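Local coordinates for protein alpha-1,3-glucanase (Bacillus circulans, PDB 5ZRU) that probably hydrolyses alpha-1,3-glucan through this GH87-type catalytic unit, which also carries bound calcium and zinc ions, at residues A56-G61 / S163-V168; N93-V98 / S159-L164; K106-T111 / D138-K143. All blocks are in the same frame, centred on the assembly; numbering follows the deposited sequence.

All three contacts lie in the D1 part of the catalytic unit, where antiparallel sheets face each other. Contact 1 is buried and joins two neighbouring strands of one sheet by backbone hydrogen bonds. Contact 3 is also buried, but it runs between two sheets, and its chemistry is mostly apolar. Contact 2 is at the surface. There a loop meets strand 93-100, and water makes most of the links. Contacts 1 and 2 share S163 and L164, and the Y166 hydroxyl of contact 1 reaches S95 N of contact 2. Contacts 2 and 3 hold adjacent strands, 93-100 and 103-111, and V108 N probably hydrogen-bonds L96 O. Both also touch the same polyether.

Contact 1. Residues A56-G61 / S163-V168; sequences ALPSNG and SLEYGV
The Y166 ring has L57 O at its edge, near the ring plane. L57 and Y166 themselves form an antiparallel hydrogen-bonded pair. L57 N donates to Y166 O over 2.7 Å, with a nearly straight angle of 167° at the hydrogen. The return bond, Y166 N to L57 O, is longer at 3.2 Å. One step along, A56 faces G167 as a non-hydrogen-bonded pair.

The second flat group is the E165 carboxylate, and its two oxygens rest on different residues. OE1 of E165 lies 3.6 Å from P58 CB, and OE2 of E165 lies 3.5 Å from A56 CB. CG of E165 is anti to the backbone N (chi1 167°), beside P58 CA; the chain beyond is extended and passes P58. On the sheet face that carries L57 and Y166, L57 CD1 packs on V168 CG2 at 3.7 Å. Beyond the last backbone bond, one water donates to both P58 O and S163 O and bridges the diverging chains.

The Y166 hydroxyl hydrogen-bonds D162 OD2 and S95 N. Strand 53-57 sits between strands 33-36 and 166-174, and the latter also pairs with strand 76-82. L57, Y166 and V168 all touch L96 of strand 93-100, in the opposing sheet of what is consistent with a beta-sandwich.

Contact 2. Residues N93-V98 / S159-L164; sequences NGSLDV and SGADSL. With PE5 (3,6,9,12,15,18,21,24-octaoxahexacosan-1-ol), chain C.
D97 and S159 make the tight point of this contact: D97 OD2 lies 3.2 Å from S159 CB. D162 comes next, with its OD2 3.9 Å from G94 CA. A side chain at G94 would press against that oxygen. Elsewhere strand and loop stand apart, and waters bridge them. One water donates to D97 OD1 at 2.9 Å and also bonds S95 OG and S159 OG. A second joins S95 OG to D162 OD2, a third joins N93 O to D162 OD2, and a fourth links S95 O to S159 N.

In the loop, S159 OG accepts from A161 N at 3.0 Å, an ST turn; chi1 of 75° sets OG between the backbone N and C. D162 OD1 accepts from L164 N at 2.8 Å, an Asx turn. An alanine at S159 would probably leave A161 N without its side-chain acceptor and the shared water with one partner fewer.

N93 points away from the loop; its OD1 bonds T111 OG1 and also touches the polyether. The carboxylates also have partners outside: D97 OD1 bonds T107 OG1, and D162 pairs with K158. Waters and the Y166 hydroxyl thus join loop to strand, and K158 probably offsets the charge of D162.

Contact 3. Residues K106-T111 / D138-K143; sequences KTVPLT and DEVHWK. With PE5 (3,6,9,12,15,18,21,24-octaoxahexacosan-1-ol), chain C.
V108 and W142 make a CH-pi contact. CG2 of V108 sits over one face of the indole, 3.8 Å from the centroid of the six-membered ring and 13° off its normal. Chi1 of 65° sets CG of W142 between the backbone N and C, and chi2 then turns one ring face to V108. The V108 and W142 side chains cross at about a right angle. V140 CG2 meets the same ring at its edge, in plane.

The other apolar contacts centre on V140. Its CG2 packs on L110 CD2 at 3.6 Å. V108 and V140 reach tip to tip, with V108 CG1 4.0 Å from V140 CG2. Apart from V140, K106 CD lies against W142 CD1, the two side chains sliding past each other in opposite directions. K106 CE also lies close to K143 O, at 3.0 Å. The buried W142 NE1 finds no partner in the model.

Polar links are few. One water donates to T111 O at 2.7 Å and to D138 OD2, tying the strands at that end. D138 OD1 is held by H318.

The polyether runs past both strands. Its C11 lies 3.3 Å above one face of the H141 ring, toward the rim, and its O3 is 3.3 Å from T111 CG2. H141 also stacks on W315.

The two strands are nearly antiparallel at 159°, with axes 8.4 Å apart, and lie in facing sheets. Strand 103-111 is an edge strand, within this chain, of a five-stranded sheet, beside 93-100. Strand 132-144 pairs with 76-82 in the other sheet. V108 and W142 both touch V98. On the other side of strand 132-144, E139 forms salt bridges with R347 and R371, joining D1 to the parallel strands of D2.

Contact 1. Residues A56-G61 / S163-V168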
loop_
_atom_site.group_PDB
_atom_site.type_symbol
_atom_site.label_atom_id
_atom_site.label_comp_id
_atom_site.label_asym_id
_atom_site.label_seq_id
_atom_site.Cartn_x
_atom_site.Cartn_y
_atom_site.Cartn_z
ATOM N N ALA A 56 14.803 -15.690 10.066
ATOM C CA ALA A 56 14.731 -15.359 11.479
ATOM C C ALA A 56 16.138 -15.212 12.043
ATOM O O ALA A 56 17.018 -16.039 11.765
ATOM C CB ALA A 56 13.951 -16.426 12.249
ATOM N N LEU A 57 16.345 -14.145 12.826
ATOM C CA LEU A 57 17.569 -13.881 13.574
ATOM C C LEU A 57 17.254 -14.001 15.064
ATOM O O LEU A 57 16.992 -12.997 15.742
ATOM C CB LEU A 57 18.124 -12.493 13.236
ATOM C CG LEU A 57 18.233 -12.174 11.739
ATOM C CD1 LEU A 57 18.756 -10.755 11.513
ATOM C CD2 LEU A 57 19.107 -13.193 11.028
ATOM N N PRO A 58 17.240 -15.220 15.606
ATOM C CA PRO A 58 16.733 -15.398 16.971
ATOM C C PRO A 58 17.722 -15.028 18.055
ATOM O O PRO A 58 17.292 -14.762 19.184
ATOM C CB PRO A 58 16.402 -16.900 17.037
ATOM C CG PRO A 58 16.519 -17.408 15.641
ATOM C CD PRO A 58 17.457 -16.504 14.925
ATOM N N SER A 59 19.017 -14.990 17.758
ATOM C CA SER A 59 20.021 -14.914 18.803
ATOM C C SER A 59 21.208 -14.105 18.315
ATOM O O SER A 59 21.444 -13.974 17.115
ATOM C CB SER A 59 20.483 -16.317 19.231
ATOM O OG SER A 59 20.914 -17.061 18.100
ATOM N N ASN A 60 21.940 -13.554 19.276
ATOM C CA ASN A 60 23.208 -12.872 19.062
ATOM C C ASN A 60 24.090 -13.630 18.075
ATOM O O ASN A 60 24.394 -14.813 18.268
ATOM C CB ASN A 60 23.918 -12.726 20.416
ATOM C CG ASN A 60 25.168 -11.858 20.342
ATOM O OD1 ASN A 60 25.434 -11.203 19.337
ATOM N ND2 ASN A 60 25.936 -11.850 21.420
ATOM N N GLY A 61 24.476 -12.956 16.993
ATOM C CA GLY A 61 25.318 -13.538 15.965
ATOM C C GLY A 61 24.583 -14.069 14.749
ATOM O O GLY A 61 25.222 -14.308 13.712
ATOM N N SER A 163 17.236 -9.571 23.846
ATOM C CA SER A 163 16.752 -10.941 23.737
ATOM C C SER A 163 15.755 -11.145 22.606
ATOM O O SER A 163 15.215 -12.251 22.472
ATOM C CB SER A 163 16.060 -11.372 25.038
ATOM O OG SER A 163 16.950 -11.376 26.127
ATOM N N LEU A 164 15.451 -10.110 21.829
ATOM C CA LEU A 164 14.339 -10.195 20.896
ATOM C C LEU A 164 14.739 -10.977 19.658
ATOM O O LEU A 164 15.869 -10.865 19.172
ATOM C CB LEU A 164 13.857 -8.795 20.497
ATOM C CG LEU A 164 13.497 -7.833 21.625
ATOM C CD1 LEU A 164 13.007 -6.492 21.061
ATOM C CD2 LEU A 164 12.464 -8.441 22.561
ATOM N N GLU A 165 13.806 -11.777 19.143
ATOM C CA GLU A 165 13.986 -12.398 17.844
ATOM C C GLU A 165 13.524 -11.424 16.771
ATOM O O GLU A 165 12.401 -10.918 16.825
ATOM C CB GLU A 165 13.213 -13.713 17.731
ATOM C CG GLU A 165 13.120 -14.250 16.297
ATOM C CD GLU A 165 12.627 -15.695 16.216
ATOM O OE1 GLU A 165 12.837 -16.455 17.184
ATOM O OE2 GLU A 165 12.035 -16.077 15.180
ATOM N N TYR A 166 14.399 -11.155 15.818
ATOM C CA TYR A 166 14.084 -10.324 14.670
ATOM C C TYR A 166 13.894 -11.219 13.453
ATOM O O TYR A 166 14.350 -12.363 13.418
ATOM C CB TYR A 166 15.213 -9.315 14.414
ATOM C CG TYR A 166 15.423 -8.338 15.537
ATOM C CD1 TYR A 166 16.210 -8.670 16.630
ATOM C CD2 TYR A 166 14.835 -7.079 15.507
ATOM C CE1 TYR A 166 16.395 -7.777 17.665
ATOM C CE2 TYR A 166 15.022 -6.181 16.530
ATOM C CZ TYR A 166 15.811 -6.538 17.609
ATOM O OH TYR A 166 15.996 -5.647 18.635
ATOM N N GLY A 167 13.199 -10.702 12.463
ATOM C CA GLY A 167 13.123 -11.358 11.168
ATOM C C GLY A 167 13.465 -10.374 10.072
ATOM O O GLY A 167 13.095 -9.206 10.145
ATOM N N VAL A 168 14.181 -10.854 9.059
ATOM C CA VAL A 168 14.492 -10.031 7.892
ATOM C C VAL A 168 13.898 -10.694 6.661
ATOM O O VAL A 168 14.238 -11.839 6.339
ATOM C CB VAL A 168 16.004 -9.813 7.716
ATOM C CG1 VAL A 168 16.268 -8.908 6.522
ATOM C CG2 VAL A 168 16.585 -9.193 8.977
HETATM O O HOH W 1 15.444 -14.611 21.158
#

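Contact 2. Residues N93-V98 / S159-L164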
loop_
_atom_site.group_PDB
_atom_site.type_symbol
_atom_site.label_atom_id
_atom_site.label_comp_id
_atom_site.label_asym_id
_atom_site.label_seq_id
_atom_site.Cartn_x
_atom_site.Cartn_y
_atom_site.Cartn_z
ATOM N N ASN A 93 11.327 -1.325 21.370
ATOM C CA ASN A 93 12.424 -0.704 20.641
ATOM C C ASN A 93 13.637 -1.624 20.657
ATOM O O ASN A 93 13.936 -2.255 21.675
ATOM C CB ASN A 93 12.775 0.655 21.243
ATOM C CG ASN A 93 11.618 1.638 21.160
ATOM O OD1 ASN A 93 10.760 1.521 20.291
ATOM N ND2 ASN A 93 11.601 2.620 22.053
ATOM N N GLY A 94 14.330 -1.688 19.535
ATOM C CA GLY A 94 15.455 -2.589 19.376
ATOM C C GLY A 94 16.357 -2.101 18.279
ATOM O O GLY A 94 16.409 -0.892 17.990
ATOM N N SER A 95 17.056 -3.022 17.630
ATOM C CA SER A 95 18.038 -2.631 16.627
ATOM C C SER A 95 18.558 -3.871 15.922
ATOM O O SER A 95 18.435 -4.991 16.426
ATOM C CB SER A 95 19.205 -1.863 17.258
ATOM O OG SER A 95 19.938 -2.701 18.149
ATOM N N LEU A 96 19.158 -3.650 14.752
ATOM C CA LEU A 96 19.978 -4.648 14.080
ATOM C C LEU A 96 21.229 -3.956 13.554
ATOM O O LEU A 96 21.209 -2.758 13.270
ATOM C CB LEU A 96 19.222 -5.343 12.933
ATOM C CG LEU A 96 18.194 -6.412 13.323
ATOM C CD1 LEU A 96 17.397 -6.857 12.105
ATOM C CD2 LEU A 96 18.861 -7.630 13.982
ATOM N N ASP A 97 22.316 -4.716 13.434
ATOM C CA ASP A 97 23.603 -4.201 12.990
ATOM C C ASP A 97 23.808 -4.489 11.507
ATOM O O ASP A 97 23.349 -5.506 10.985
ATOM C CB ASP A 97 24.753 -4.827 13.788
ATOM C CG ASP A 97 24.808 -4.333 15.234
ATOM O OD1 ASP A 97 24.133 -3.340 15.557
ATOM O OD2 ASP A 97 25.525 -4.943 16.054
ATOM N N VAL A 98 24.514 -3.581 10.834
ATOM C CA VAL A 98 24.816 -3.689 9.410
ATOM C C VAL A 98 26.328 -3.752 9.250
ATOM O O VAL A 98 27.043 -2.897 9.785
ATOM C CB VAL A 98 24.243 -2.495 8.623
ATOM C CG1 VAL A 98 24.541 -2.633 7.121
ATOM C CG2 VAL A 98 22.744 -2.349 8.887
ATOM N N SER A 159 22.772 -8.445 17.354
ATOM C CA SER A 159 23.879 -8.247 18.275
ATOM C C SER A 159 23.526 -8.820 19.644
ATOM O O SER A 159 22.517 -9.514 19.813
ATOM C CB SER A 159 24.217 -6.758 18.381
ATOM O OG SER A 159 23.248 -6.079 19.170
ATOM N N GLY A 160 24.359 -8.506 20.646
ATOM C CA GLY A 160 24.071 -8.832 22.026
ATOM C C GLY A 160 23.174 -7.854 22.742
ATOM O O GLY A 160 22.966 -7.987 23.952
ATOM N N ALA A 161 22.620 -6.874 22.017
ATOM C CA ALA A 161 21.869 -5.793 22.653
ATOM C C ALA A 161 20.652 -6.295 23.430
ATOM O O ALA A 161 20.355 -5.785 24.516
ATOM C CB ALA A 161 21.433 -4.776 21.597
ATOM N N ASP A 162 19.903 -7.253 22.883
ATOM C CA ASP A 162 18.653 -7.630 23.538
ATOM C C ASP A 162 18.360 -9.106 23.289
ATOM O O ASP A 162 19.119 -9.802 22.616
ATOM C CB ASP A 162 17.491 -6.731 23.072
ATOM C CG ASP A 162 17.192 -6.860 21.578
ATOM O OD1 ASP A 162 17.154 -7.994 21.053
ATOM O OD2 ASP A 162 16.972 -5.814 20.925
ATOM N N SER A 163 17.236 -9.571 23.846
ATOM C CA SER A 163 16.752 -10.941 23.737
ATOM C C SER A 163 15.755 -11.145 22.606
ATOM O O SER A 163 15.215 -12.251 22.472
ATOM C CB SER A 163 16.060 -11.372 25.038
ATOM O OG SER A 163 16.950 -11.376 26.127
ATOM N N LEU A 164 15.451 -10.110 21.829
ATOM C CA LEU A 164 14.339 -10.195 20.896
ATOM C C LEU A 164 14.739 -10.977 19.658
ATOM O O LEU A 164 15.869 -10.865 19.172
ATOM C CB LEU A 164 13.857 -8.795 20.497
ATOM C CG LEU A 164 13.497 -7.833 21.625
ATOM C CD1 LEU A 164 13.007 -6.492 21.061
ATOM C CD2 LEU A 164 12.464 -8.441 22.561
HETATM C C48 PE5 C . 8.613 9.937 16.758
HETATM C C50 PE5 C . 7.932 8.597 16.458
HETATM O O1 PE5 C . 8.373 7.619 17.363
HETATM C C1 PE5 C . 7.759 6.367 17.226
HETATM C C2 PE5 C . 8.444 5.325 18.115
HETATM O O2 PE5 C . 9.760 5.127 17.683
HETATM C C3 PE5 C . 10.551 4.307 18.495
HETATM C C4 PE5 C . 11.976 4.242 17.931
HETATM O O3 PE5 C . 11.945 3.788 16.604
HETATM C C5 PE5 C . 13.185 3.592 15.979
HETATM C C6 PE5 C . 13.197 4.242 14.588
HETATM O O4 PE5 C . 12.726 3.369 13.592
HETATM C C7 PE5 C . 11.905 3.944 12.608
HETATM C C8 PE5 C . 12.589 5.162 11.983
HETATM O O5 PE5 C . 11.646 5.916 11.288
HETATM C C9 PE5 C . 12.083 7.188 10.894
HETATM C C10 PE5 C . 12.352 7.169 9.395
HETATM O O6 PE5 C . 13.653 7.616 9.154
HETATM C C11 PE5 C . 14.187 7.224 7.924
HETATM C C12 PE5 C . 15.683 7.506 7.888
HETATM O O7 PE5 C . 15.895 8.424 6.861
HETATM C C13 PE5 C . 17.045 8.205 6.097
HETATM C C14 PE5 C . 17.480 9.539 5.496
HETATM O O8 PE5 C . 17.214 10.546 6.430
HETATM C C15 PE5 C . 17.492 11.858 6.013
HETATM C C16 PE5 C . 18.592 12.453 6.903
HETATM O O52 PE5 C . 18.062 13.401 7.787
HETATM O O HOH W 2 15.504 -4.022 22.657
HETATM O O HOH W 3 20.386 -6.433 17.626
HETATM O O HOH W 4 22.158 -4.087 17.534
HETATM O O HOH W 5 18.628 -3.512 20.517
#

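Contact 3. Residues K106-T111 / D138-K143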
loop_
_atom_site.group_PDB
_atom_site.type_symbol
_atom_site.label_atom_id
_atom_site.label_comp_id
_atom_site.label_asym_id
_atom_site.label_seq_id
_atom_site.Cartn_x
_atom_site.Cartn_y
_atom_site.Cartn_z
ATOM N N LYS A 106 26.691 0.321 10.607
ATOM C CA LYS A 106 25.581 1.003 11.251
ATOM C C LYS A 106 24.997 0.078 12.296
ATOM O O LYS A 106 25.038 -1.146 12.153
ATOM C CB LYS A 106 24.465 1.383 10.263
ATOM C CG LYS A 106 24.905 2.111 9.012
ATOM C CD LYS A 106 24.089 3.355 8.774
ATOM C CE LYS A 106 24.825 4.277 7.818
ATOM N NZ LYS A 106 25.578 5.366 8.506
ATOM N N THR A 107 24.447 0.676 13.338
ATOM C CA THR A 107 23.402 0.035 14.122
ATOM C C THR A 107 22.107 0.757 13.774
ATOM O O THR A 107 22.000 1.972 13.968
ATOM C CB THR A 107 23.695 0.090 15.620
ATOM O OG1 THR A 107 24.886 -0.661 15.894
ATOM C CG2 THR A 107 22.538 -0.531 16.393
ATOM N N VAL A 108 21.152 0.023 13.220
ATOM C CA VAL A 108 19.902 0.592 12.726
ATOM C C VAL A 108 18.850 0.435 13.817
ATOM O O VAL A 108 18.500 -0.704 14.159
ATOM C CB VAL A 108 19.447 -0.090 11.428
ATOM C CG1 VAL A 108 18.088 0.459 10.986
ATOM C CG2 VAL A 108 20.469 0.127 10.347
ATOM N N PRO A 109 18.326 1.521 14.378
ATOM C CA PRO A 109 17.243 1.386 15.356
ATOM C C PRO A 109 15.975 0.866 14.693
ATOM O O PRO A 109 15.674 1.186 13.539
ATOM C CB PRO A 109 17.050 2.816 15.884
ATOM C CG PRO A 109 18.243 3.597 15.394
ATOM C CD PRO A 109 18.687 2.927 14.135
ATOM N N LEU A 110 15.232 0.058 15.452
ATOM C CA LEU A 110 14.024 -0.613 14.992
ATOM C C LEU A 110 12.955 -0.518 16.067
ATOM O O LEU A 110 13.263 -0.425 17.260
ATOM C CB LEU A 110 14.281 -2.103 14.680
ATOM C CG LEU A 110 15.352 -2.398 13.634
ATOM C CD1 LEU A 110 15.620 -3.892 13.620
ATOM C CD2 LEU A 110 14.898 -1.895 12.256
ATOM N N THR A 111 11.690 -0.574 15.649
ATOM C CA THR A 111 10.606 -0.578 16.624
ATOM C C THR A 111 9.429 -1.359 16.056
ATOM O O THR A 111 9.247 -1.430 14.833
ATOM C CB THR A 111 10.175 0.850 17.011
ATOM O OG1 THR A 111 9.167 0.795 18.034
ATOM C CG2 THR A 111 9.607 1.595 15.800
ATOM N N ASP A 138 7.285 -4.572 8.919
ATOM C CA ASP A 138 7.418 -3.126 8.782
ATOM C C ASP A 138 8.694 -2.863 7.993
ATOM O O ASP A 138 9.424 -3.793 7.645
ATOM C CB ASP A 138 7.450 -2.439 10.159
ATOM C CG ASP A 138 7.045 -0.961 10.099
ATOM O OD1 ASP A 138 6.760 -0.442 9.000
ATOM O OD2 ASP A 138 7.012 -0.311 11.163
ATOM N N GLU A 139 8.983 -1.589 7.725
ATOM C CA GLU A 139 10.188 -1.235 6.987
ATOM C C GLU A 139 10.933 -0.116 7.694
ATOM O O GLU A 139 10.347 0.656 8.462
ATOM C CB GLU A 139 9.864 -0.811 5.541
ATOM C CG GLU A 139 9.319 -1.958 4.711
ATOM C CD GLU A 139 9.089 -1.584 3.264
ATOM O OE1 GLU A 139 9.408 -0.448 2.863
ATOM O OE2 GLU A 139 8.565 -2.431 2.536
ATOM N N VAL A 140 12.245 -0.072 7.455
ATOM C CA VAL A 140 13.081 1.079 7.775
ATOM C C VAL A 140 13.983 1.300 6.573
ATOM O O VAL A 140 14.152 0.414 5.733
ATOM C CB VAL A 140 13.937 0.904 9.056
ATOM C CG1 VAL A 140 13.052 0.895 10.301
ATOM C CG2 VAL A 140 14.774 -0.374 8.984
ATOM N N HIS A 141 14.547 2.502 6.476
ATOM C CA HIS A 141 15.540 2.754 5.439
ATOM C C HIS A 141 16.654 3.615 6.011
ATOM O O HIS A 141 16.474 4.320 7.005
ATOM C CB HIS A 141 14.919 3.391 4.177
ATOM C CG HIS A 141 14.338 4.761 4.382
ATOM N ND1 HIS A 141 13.083 4.969 4.918
ATOM C CD2 HIS A 141 14.822 5.991 4.072
ATOM C CE1 HIS A 141 12.830 6.266 4.950
ATOM N NE2 HIS A 141 13.871 6.908 4.448
ATOM N N TRP A 142 17.826 3.526 5.385
ATOM C CA TRP A 142 18.981 4.301 5.825
ATOM C C TRP A 142 19.914 4.476 4.637
ATOM O O TRP A 142 19.782 3.796 3.620
ATOM C CB TRP A 142 19.704 3.622 6.999
ATOM C CG TRP A 142 20.327 2.281 6.647
ATOM C CD1 TRP A 142 21.586 2.066 6.161
ATOM C CD2 TRP A 142 19.716 0.987 6.754
ATOM N NE1 TRP A 142 21.798 0.724 5.959
ATOM C CE2 TRP A 142 20.669 0.036 6.322
ATOM C CE3 TRP A 142 18.461 0.539 7.185
ATOM C CZ2 TRP A 142 20.403 -1.329 6.297
ATOM C CZ3 TRP A 142 18.194 -0.824 7.160
ATOM C CH2 TRP A 142 19.167 -1.745 6.727
ATOM N N LYS A 143 20.865 5.396 4.781
ATOM C CA LYS A 143 21.855 5.659 3.746
ATOM C C LYS A 143 23.226 5.210 4.229
ATOM O O LYS A 143 23.588 5.433 5.388
ATOM C CB LYS A 143 21.903 7.144 3.375
ATOM C CG LYS A 143 20.701 7.626 2.596
ATOM C CD LYS A 143 20.822 9.097 2.230
ATOM C CE LYS A 143 20.753 9.996 3.456
ATOM N NZ LYS A 143 20.640 11.439 3.056
HETATM C C48 PE5 C . 8.613 9.937 16.758
HETATM C C50 PE5 C . 7.932 8.597 16.458
HETATM O O1 PE5 C . 8.373 7.619 17.363
HETATM C C1 PE5 C . 7.759 6.367 17.226
HETATM C C2 PE5 C . 8.444 5.325 18.115
HETATM O O2 PE5 C . 9.760 5.127 17.683
HETATM C C3 PE5 C . 10.551 4.307 18.495
HETATM C C4 PE5 C . 11.976 4.242 17.931
HETATM O O3 PE5 C . 11.945 3.788 16.604
HETATM C C5 PE5 C . 13.185 3.592 15.979
HETATM C C6 PE5 C . 13.197 4.242 14.588
HETATM O O4 PE5 C . 12.726 3.369 13.592
HETATM C C7 PE5 C . 11.905 3.944 12.608
HETATM C C8 PE5 C . 12.589 5.162 11.983
HETATM O O5 PE5 C . 11.646 5.916 11.288
HETATM C C9 PE5 C . 12.083 7.188 10.894
HETATM C C10 PE5 C . 12.352 7.169 9.395
HETATM O O6 PE5 C . 13.653 7.616 9.154
HETATM C C11 PE5 C . 14.187 7.224 7.924
HETATM C C12 PE5 C . 15.683 7.506 7.888
HETATM O O7 PE5 C . 15.895 8.424 6.861
HETATM C C13 PE5 C . 17.045 8.205 6.097
HETATM C C14 PE5 C . 17.480 9.539 5.496
HETATM O O8 PE5 C . 17.214 10.546 6.430
HETATM C C15 PE5 C . 17.492 11.858 6.013
HETATM C C16 PE5 C . 18.592 12.453 6.903
HETATM O O52 PE5 C . 18.062 13.401 7.787
HETATM O O HOH W 6 6.843 -1.027 13.679
#